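Local coordinates for Blr3880 protein (Bradyrhizobium japonicum, PDB 2OOD), which probably catalyses the zinc-dependent hydrolytic deamination of guanine to xanthine and ammonia, a step of purine breakdown, at residues A[13-18]-A[28-33]; A[229-234]-A[267-272]. One frame throughout, in Å; residues are numbered along the deposited sequence.

Interaction 1 of 2, residues A[13-18]-A[28-33]; sequences FDFVDD and AAARFH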
loop_
_atom_site.group_PDB
_atom_site.type_symbol
_atom_site.label_atom_id
_atom_site.label_comp_id
_atom_site.label_asym_id
_atom_site.label_seq_id
_atom_site.Cartn_x
_atom_site.Cartn_y
_atom_site.Cartn_z
ATOM N N PHE A 13 2.997 -24.868 -3.764
ATOM C CA PHE A 13 3.774 -24.295 -2.666
ATOM C C PHE A 13 2.874 -24.121 -1.439
ATOM O O PHE A 13 1.924 -23.345 -1.465
ATOM C CB PHE A 13 4.340 -22.927 -3.073
ATOM C CG PHE A 13 5.340 -22.351 -2.092
ATOM C CD1 PHE A 13 6.707 -22.464 -2.322
ATOM C CD2 PHE A 13 4.917 -21.687 -0.945
ATOM C CE1 PHE A 13 7.637 -21.924 -1.422
ATOM C CE2 PHE A 13 5.843 -21.148 -0.045
ATOM C CZ PHE A 13 7.200 -21.270 -0.290
ATOM N N ASP A 14 3.164 -24.841 -0.364
ATOM C CA ASP A 14 2.368 -24.701 0.848
ATOM C C ASP A 14 3.235 -24.936 2.082
ATOM O O ASP A 14 4.435 -25.166 1.965
ATOM C CB ASP A 14 1.145 -25.636 0.811
ATOM C CG ASP A 14 1.513 -27.109 0.869
ATOM O OD1 ASP A 14 2.530 -27.515 0.261
ATOM O OD2 ASP A 14 0.762 -27.864 1.522
ATOM N N PHE A 15 2.637 -24.876 3.262
ATOM C CA PHE A 15 3.404 -25.041 4.487
ATOM C C PHE A 15 3.042 -26.257 5.322
ATOM O O PHE A 15 1.903 -26.721 5.306
ATOM C CB PHE A 15 3.258 -23.777 5.336
ATOM C CG PHE A 15 3.843 -22.557 4.693
ATOM C CD1 PHE A 15 5.178 -22.233 4.877
ATOM C CD2 PHE A 15 3.068 -21.744 3.877
ATOM C CE1 PHE A 15 5.737 -21.115 4.258
ATOM C CE2 PHE A 15 3.624 -20.620 3.252
ATOM C CZ PHE A 15 4.958 -20.311 3.447
ATOM N N VAL A 16 4.023 -26.763 6.060
ATOM C CA VAL A 16 3.827 -27.917 6.926
ATOM C C VAL A 16 4.190 -27.556 8.363
ATOM O O VAL A 16 4.003 -28.357 9.280
ATOM C CB VAL A 16 4.699 -29.106 6.489
ATOM C CG1 VAL A 16 4.171 -29.689 5.196
ATOM C CG2 VAL A 16 6.135 -28.654 6.309
ATOM N N ASP A 17 4.705 -26.345 8.550
ATOM C CA ASP A 17 5.091 -25.867 9.870
ATOM C C ASP A 17 5.190 -24.345 9.865
ATOM O O ASP A 17 5.045 -23.705 8.822
ATOM C CB ASP A 17 6.442 -26.466 10.263
ATOM C CG ASP A 17 6.672 -26.471 11.768
ATOM O OD1 ASP A 17 5.800 -25.981 12.529
ATOM O OD2 ASP A 17 7.735 -26.978 12.183
ATOM N N ASP A 18 5.447 -23.779 11.038
ATOM C CA ASP A 18 5.575 -22.336 11.220
ATOM C C ASP A 18 6.992 -21.863 10.877
ATOM O O ASP A 18 7.956 -22.313 11.480
ATOM C CB ASP A 18 5.249 -21.999 12.678
ATOM C CG ASP A 18 5.429 -20.537 12.995
ATOM O OD1 ASP A 18 5.914 -19.797 12.112
ATOM O OD2 ASP A 18 5.091 -20.131 14.128
ATOM N N ALA A 28 12.490 -25.073 5.553
ATOM C CA ALA A 28 12.038 -26.274 6.229
ATOM C C ALA A 28 10.566 -26.237 6.607
ATOM O O ALA A 28 9.980 -27.275 6.921
ATOM C CB ALA A 28 12.876 -26.499 7.475
ATOM N N ALA A 29 9.963 -25.055 6.600
ATOM C CA ALA A 29 8.555 -24.955 6.964
ATOM C C ALA A 29 7.684 -25.058 5.720
ATOM O O ALA A 29 6.489 -25.339 5.809
ATOM C CB ALA A 29 8.288 -23.638 7.699
ATOM N N ALA A 30 8.300 -24.845 4.560
ATOM C CA ALA A 30 7.600 -24.897 3.282
ATOM C C ALA A 30 7.682 -26.267 2.606
ATOM O O ALA A 30 8.509 -27.110 2.961
ATOM C CB ALA A 30 8.156 -23.826 2.348
ATOM N N ARG A 31 6.805 -26.470 1.629
ATOM C CA ARG A 31 6.735 -27.711 0.863
ATOM C C ARG A 31 6.568 -27.296 -0.592
ATOM O O ARG A 31 5.589 -26.653 -0.958
ATOM C CB ARG A 31 5.535 -28.545 1.310
ATOM C CG ARG A 31 5.369 -29.844 0.565
ATOM C CD ARG A 31 3.932 -30.324 0.667
ATOM N NE ARG A 31 3.631 -31.068 1.887
ATOM C CZ ARG A 31 2.420 -31.136 2.433
ATOM N NH1 ARG A 31 1.402 -30.496 1.878
ATOM N NH2 ARG A 31 2.215 -31.859 3.522
ATOM N N PHE A 32 7.528 -27.660 -1.424
ATOM C CA PHE A 32 7.477 -27.281 -2.823
ATOM C C PHE A 32 7.479 -28.458 -3.792
ATOM O O PHE A 32 8.239 -29.411 -3.628
ATOM C CB PHE A 32 8.663 -26.376 -3.130
ATOM C CG PHE A 32 8.799 -26.026 -4.573
ATOM C CD1 PHE A 32 7.914 -25.141 -5.171
ATOM C CD2 PHE A 32 9.839 -26.550 -5.327
ATOM C CE1 PHE A 32 8.064 -24.773 -6.513
ATOM C CE2 PHE A 32 10.005 -26.195 -6.667
ATOM C CZ PHE A 32 9.115 -25.302 -7.261
ATOM N N HIS A 33 6.616 -28.380 -4.801
ATOM C CA HIS A 33 6.515 -29.398 -5.842
ATOM C C HIS A 33 6.527 -28.659 -7.166
ATOM O O HIS A 33 5.546 -28.007 -7.505
ATOM C CB HIS A 33 5.203 -30.177 -5.725
ATOM C CG HIS A 33 5.203 -31.200 -4.635
ATOM N ND1 HIS A 33 6.103 -32.242 -4.596
ATOM C CD2 HIS A 33 4.418 -31.339 -3.539
ATOM C CE1 HIS A 33 5.874 -32.979 -3.523
ATOM N NE2 HIS A 33 4.858 -32.452 -2.864
#
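Asp14 and Arg31 face each other across an antiparallel pair of strands, a beta-hairpin with a long connection, and their side chains meet on one face of it in a salt bridge, Asp14 OD2 to Arg31 NH1 at 2.7 Å. The carboxylate and guanidinium planes stand 45° apart; OD2 alone makes the link, while Asp14 OD1 lies beside Arg31 CD at 3.2 Å. A bend at chi3 (-84°) turns Arg31 NE out of the line of its chain, on the side of Val16. Val16 CG1 covers one face of the guanidinium, 3.4 Å from Arg31 NH2. Beyond the pair, Asp14 OD2 also accepts from Phe398 N, and Arg31 NH2 reaches Glu399.

Phe13, Phe15, Ala30 and Phe32 occupy the other face. Phe13 CZ packs on Ala30 CB at 3.8 Å, while the Phe13 and Phe32 side chains cross at about a right angle, the Phe32 CD1 atom lying at the Phe13 ring edge. Phe15 CE1 touches Ala30 CB more loosely, and helices 374-380 and 434-447 pack onto this apolar side.

Backbone bonds fix the register: Asp14 N donates to Arg31 O and Arg31 N to Asp14 O, and Val16 N donates to Ala29 O at 2.9 Å, nearly straight at 172°. The chemistry is thus divided by face, aromatic and methyl groups against the helices, and a charged network opposite, in which Asp14 and Glu399 would probably both stabilise the cationic Arg31.

Interaction 2 of 2, residues A[229-234]-A[267-272]; sequences CWVNTH and PKFSGG. With ZN (zinc ion), chain B; GUN (guanine), chain C.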
loop_
_atom_site.group_PDB
_atom_site.type_symbol
_atom_site.label_atom_id
_atom_site.label_comp_id
_atom_site.label_asym_id
_atom_site.label_seq_id
_atom_site.Cartn_x
_atom_site.Cartn_y
_atom_site.Cartn_z
ATOM N N CYS A 229 -19.308 -22.716 19.321
ATOM C CA CYS A 229 -19.291 -21.454 18.591
ATOM C C CYS A 229 -18.050 -20.600 18.837
ATOM O O CYS A 229 -17.461 -20.628 19.915
ATOM C CB CYS A 229 -20.525 -20.619 18.937
ATOM S SG CYS A 229 -22.040 -21.113 18.117
ATOM N N TRP A 230 -17.672 -19.836 17.816
ATOM C CA TRP A 230 -16.535 -18.928 17.876
ATOM C C TRP A 230 -16.973 -17.615 18.528
ATOM O O TRP A 230 -18.170 -17.360 18.701
ATOM C CB TRP A 230 -16.041 -18.610 16.463
ATOM C CG TRP A 230 -15.062 -19.589 15.868
ATOM C CD1 TRP A 230 -13.766 -19.340 15.558
ATOM C CD2 TRP A 230 -15.316 -20.947 15.467
ATOM N NE1 TRP A 230 -13.192 -20.449 14.986
ATOM C CE2 TRP A 230 -14.122 -21.449 14.920
ATOM C CE3 TRP A 230 -16.436 -21.786 15.517
ATOM C CZ2 TRP A 230 -14.016 -22.755 14.426
ATOM C CZ3 TRP A 230 -16.323 -23.088 15.022
ATOM C CH2 TRP A 230 -15.125 -23.553 14.488
ATOM N N VAL A 231 -15.993 -16.788 18.888
ATOM C CA VAL A 231 -16.246 -15.466 19.468
ATOM C C VAL A 231 -15.376 -14.516 18.646
ATOM O O VAL A 231 -14.170 -14.719 18.523
ATOM C CB VAL A 231 -15.841 -15.378 20.963
ATOM C CG1 VAL A 231 -16.271 -14.037 21.535
ATOM C CG2 VAL A 231 -16.481 -16.506 21.748
ATOM N N ASN A 232 -15.991 -13.489 18.076
ATOM C CA ASN A 232 -15.282 -12.548 17.219
ATOM C C ASN A 232 -15.532 -11.114 17.667
ATOM O O ASN A 232 -16.678 -10.709 17.834
ATOM C CB ASN A 232 -15.755 -12.766 15.773
ATOM C CG ASN A 232 -15.102 -11.824 14.782
ATOM O OD1 ASN A 232 -13.897 -11.572 14.840
ATOM N ND2 ASN A 232 -15.894 -11.318 13.845
ATOM N N THR A 233 -14.462 -10.346 17.861
ATOM C CA THR A 233 -14.600 -8.959 18.310
ATOM C C THR A 233 -13.379 -8.083 17.994
ATOM O O THR A 233 -12.498 -8.478 17.237
ATOM C CB THR A 233 -14.870 -8.912 19.846
ATOM O OG1 THR A 233 -15.285 -7.596 20.222
ATOM C CG2 THR A 233 -13.621 -9.288 20.623
ATOM N N HIS A 234 -13.348 -6.882 18.566
ATOM C CA HIS A 234 -12.233 -5.950 18.382
ATOM C C HIS A 234 -11.603 -5.651 19.728
ATOM O O HIS A 234 -12.284 -5.644 20.752
ATOM C CB HIS A 234 -12.709 -4.650 17.754
ATOM C CG HIS A 234 -13.339 -4.835 16.415
ATOM N ND1 HIS A 234 -14.699 -4.957 16.247
ATOM C CD2 HIS A 234 -12.795 -4.937 15.182
ATOM C CE1 HIS A 234 -14.968 -5.121 14.964
ATOM N NE2 HIS A 234 -13.829 -5.111 14.296
ATOM N N PRO A 267 -10.003 -20.443 23.438
ATOM C CA PRO A 267 -9.979 -20.949 22.059
ATOM C C PRO A 267 -11.128 -20.417 21.212
ATOM O O PRO A 267 -12.241 -20.244 21.706
ATOM C CB PRO A 267 -10.058 -22.458 22.245
ATOM C CG PRO A 267 -9.301 -22.662 23.512
ATOM C CD PRO A 267 -9.847 -21.550 24.397
ATOM N N LYS A 268 -10.845 -20.151 19.941
ATOM C CA LYS A 268 -11.847 -19.656 19.006
ATOM C C LYS A 268 -12.244 -18.200 19.226
ATOM O O LYS A 268 -13.259 -17.739 18.698
ATOM C CB LYS A 268 -13.091 -20.550 19.037
ATOM C CG LYS A 268 -12.855 -21.950 18.479
ATOM C CD LYS A 268 -14.129 -22.780 18.491
ATOM C CE LYS A 268 -13.880 -24.178 17.951
ATOM N NZ LYS A 268 -15.137 -24.970 17.851
ATOM N N PHE A 269 -11.451 -17.483 20.013
ATOM C CA PHE A 269 -11.698 -16.065 20.256
ATOM C C PHE A 269 -10.753 -15.285 19.352
ATOM O O PHE A 269 -9.567 -15.607 19.267
ATOM C CB PHE A 269 -11.391 -15.686 21.703
ATOM C CG PHE A 269 -11.388 -14.194 21.958
ATOM C CD1 PHE A 269 -12.531 -13.548 22.421
ATOM C CD2 PHE A 269 -10.233 -13.437 21.759
ATOM C CE1 PHE A 269 -12.519 -12.172 22.690
ATOM C CE2 PHE A 269 -10.221 -12.063 22.027
ATOM C CZ PHE A 269 -11.365 -11.438 22.491
ATOM N N SER A 270 -11.263 -14.262 18.679
ATOM C CA SER A 270 -10.415 -13.455 17.818
ATOM C C SER A 270 -10.590 -11.990 18.179
ATOM O O SER A 270 -11.705 -11.472 18.146
ATOM C CB SER A 270 -10.771 -13.677 16.346
ATOM O OG SER A 270 -10.394 -14.971 15.915
ATOM N N GLY A 271 -9.491 -11.338 18.547
ATOM C CA GLY A 271 -9.543 -9.928 18.889
ATOM C C GLY A 271 -8.850 -9.141 17.797
ATOM O O GLY A 271 -7.639 -9.226 17.655
ATOM N N GLY A 272 -9.604 -8.370 17.025
ATOM C CA GLY A 272 -9.000 -7.616 15.944
ATOM C C GLY A 272 -8.129 -6.442 16.340
ATOM O O GLY A 272 -8.443 -5.734 17.293
HETATM ZN ZN ZN B . -13.088 -4.541 12.256
HETATM N N9 GUN C . -15.050 -1.972 16.061
HETATM C C8 GUN C . -15.413 -0.777 16.587
HETATM N N7 GUN C . -14.808 0.199 15.972
HETATM C C5 GUN C . -14.018 -0.302 14.997
HETATM C C6 GUN C . -13.137 0.268 14.020
HETATM O O6 GUN C . -12.977 1.490 13.926
HETATM N N1 GUN C . -12.474 -0.602 13.158
HETATM C C2 GUN C . -12.653 -1.974 13.247
HETATM N N2 GUN C . -11.989 -2.818 12.370
HETATM N N3 GUN C . -13.461 -2.507 14.148
HETATM C C4 GUN C . -14.151 -1.720 15.036
HETATM O O HOH W 1 -12.961 -2.802 10.390
#
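Lys268 lies over one face of the Trp230 indole at the N-terminal end of the parallel pair, just before strand 269-272 begins. Its chain, extended beyond CG, runs across the ring system: Lys268 CD stands 3.7 Å from the centroid of the Trp230 six-membered ring and only 11° off its normal, a CH-pi contact. Further out, Lys268 NZ is 4.0 Å from the same centroid, a cation-pi geometry. Two carbonyls outside the pair secure the polar ends, Asp228 O taking Lys268 NZ and Leu389 O taking Trp230 NE1. An alanine in place of Trp230 would probably leave the aliphatic chain of Lys268 without its aromatic floor and its ammonium without the cation-pi partner.

On the face that carries Val231, Thr233 and Phe269 the contacts are apolar. Val231 CG1 meets Phe269 CD1 at 3.9 Å. With Thr233 OG1 anti to the backbone N (chi1 -168°) and bonded to Pro205 O, Thr233 CG2 lies between N and the carbonyl carbon and touches Phe269 CZ at 3.6 Å.

Four backbone hydrogen bonds alternate between the strands: Val231 N to Lys268 O, Ser270 N to Val231 O, Thr233 N to Ser270 O and Gly272 N to Thr233 O, spanning 2.9 to 3.0 Å. The strand axes differ by 15°.

Metal binding occupies the C-terminal end. His234 NE2 binds the zinc ion at 2.2 Å, with His79, His81 and Asp326 as further protein ligands, while His234 ND1 is hydrogen-bonded to Arg206 O, a second-shell hold on the ring. Guanine N2 also coordinates the zinc ion, at 2.0 Å. Adjacent parallel strands carrying a metal-binding histidine at a C-terminal end are characteristic of the amidohydrolase TIM barrel, whose active site lies there.

From the N terminus, strand 11-15 leads into a loop of 14 residues, and interaction 1 closes that loop when strand 30-33 returns antiparallel. The chain then runs through strands 70-81, 132-138, 160-166 and 199-205 before interaction 2 opens. Its intervening 32 residues, half of them helical, bring strand 269-272 back parallel to strand 230-234. The loops are in series, neither nested nor crossed. The centres of interactions 1 and 2 lie about 27 Å apart. Strand 11-15 pairs with the beginning of strand 70-81, whose far end bears His79 and His81; interaction 1 is thus connected to the barrel through that strand but remote from the zinc, where interaction 2 lies.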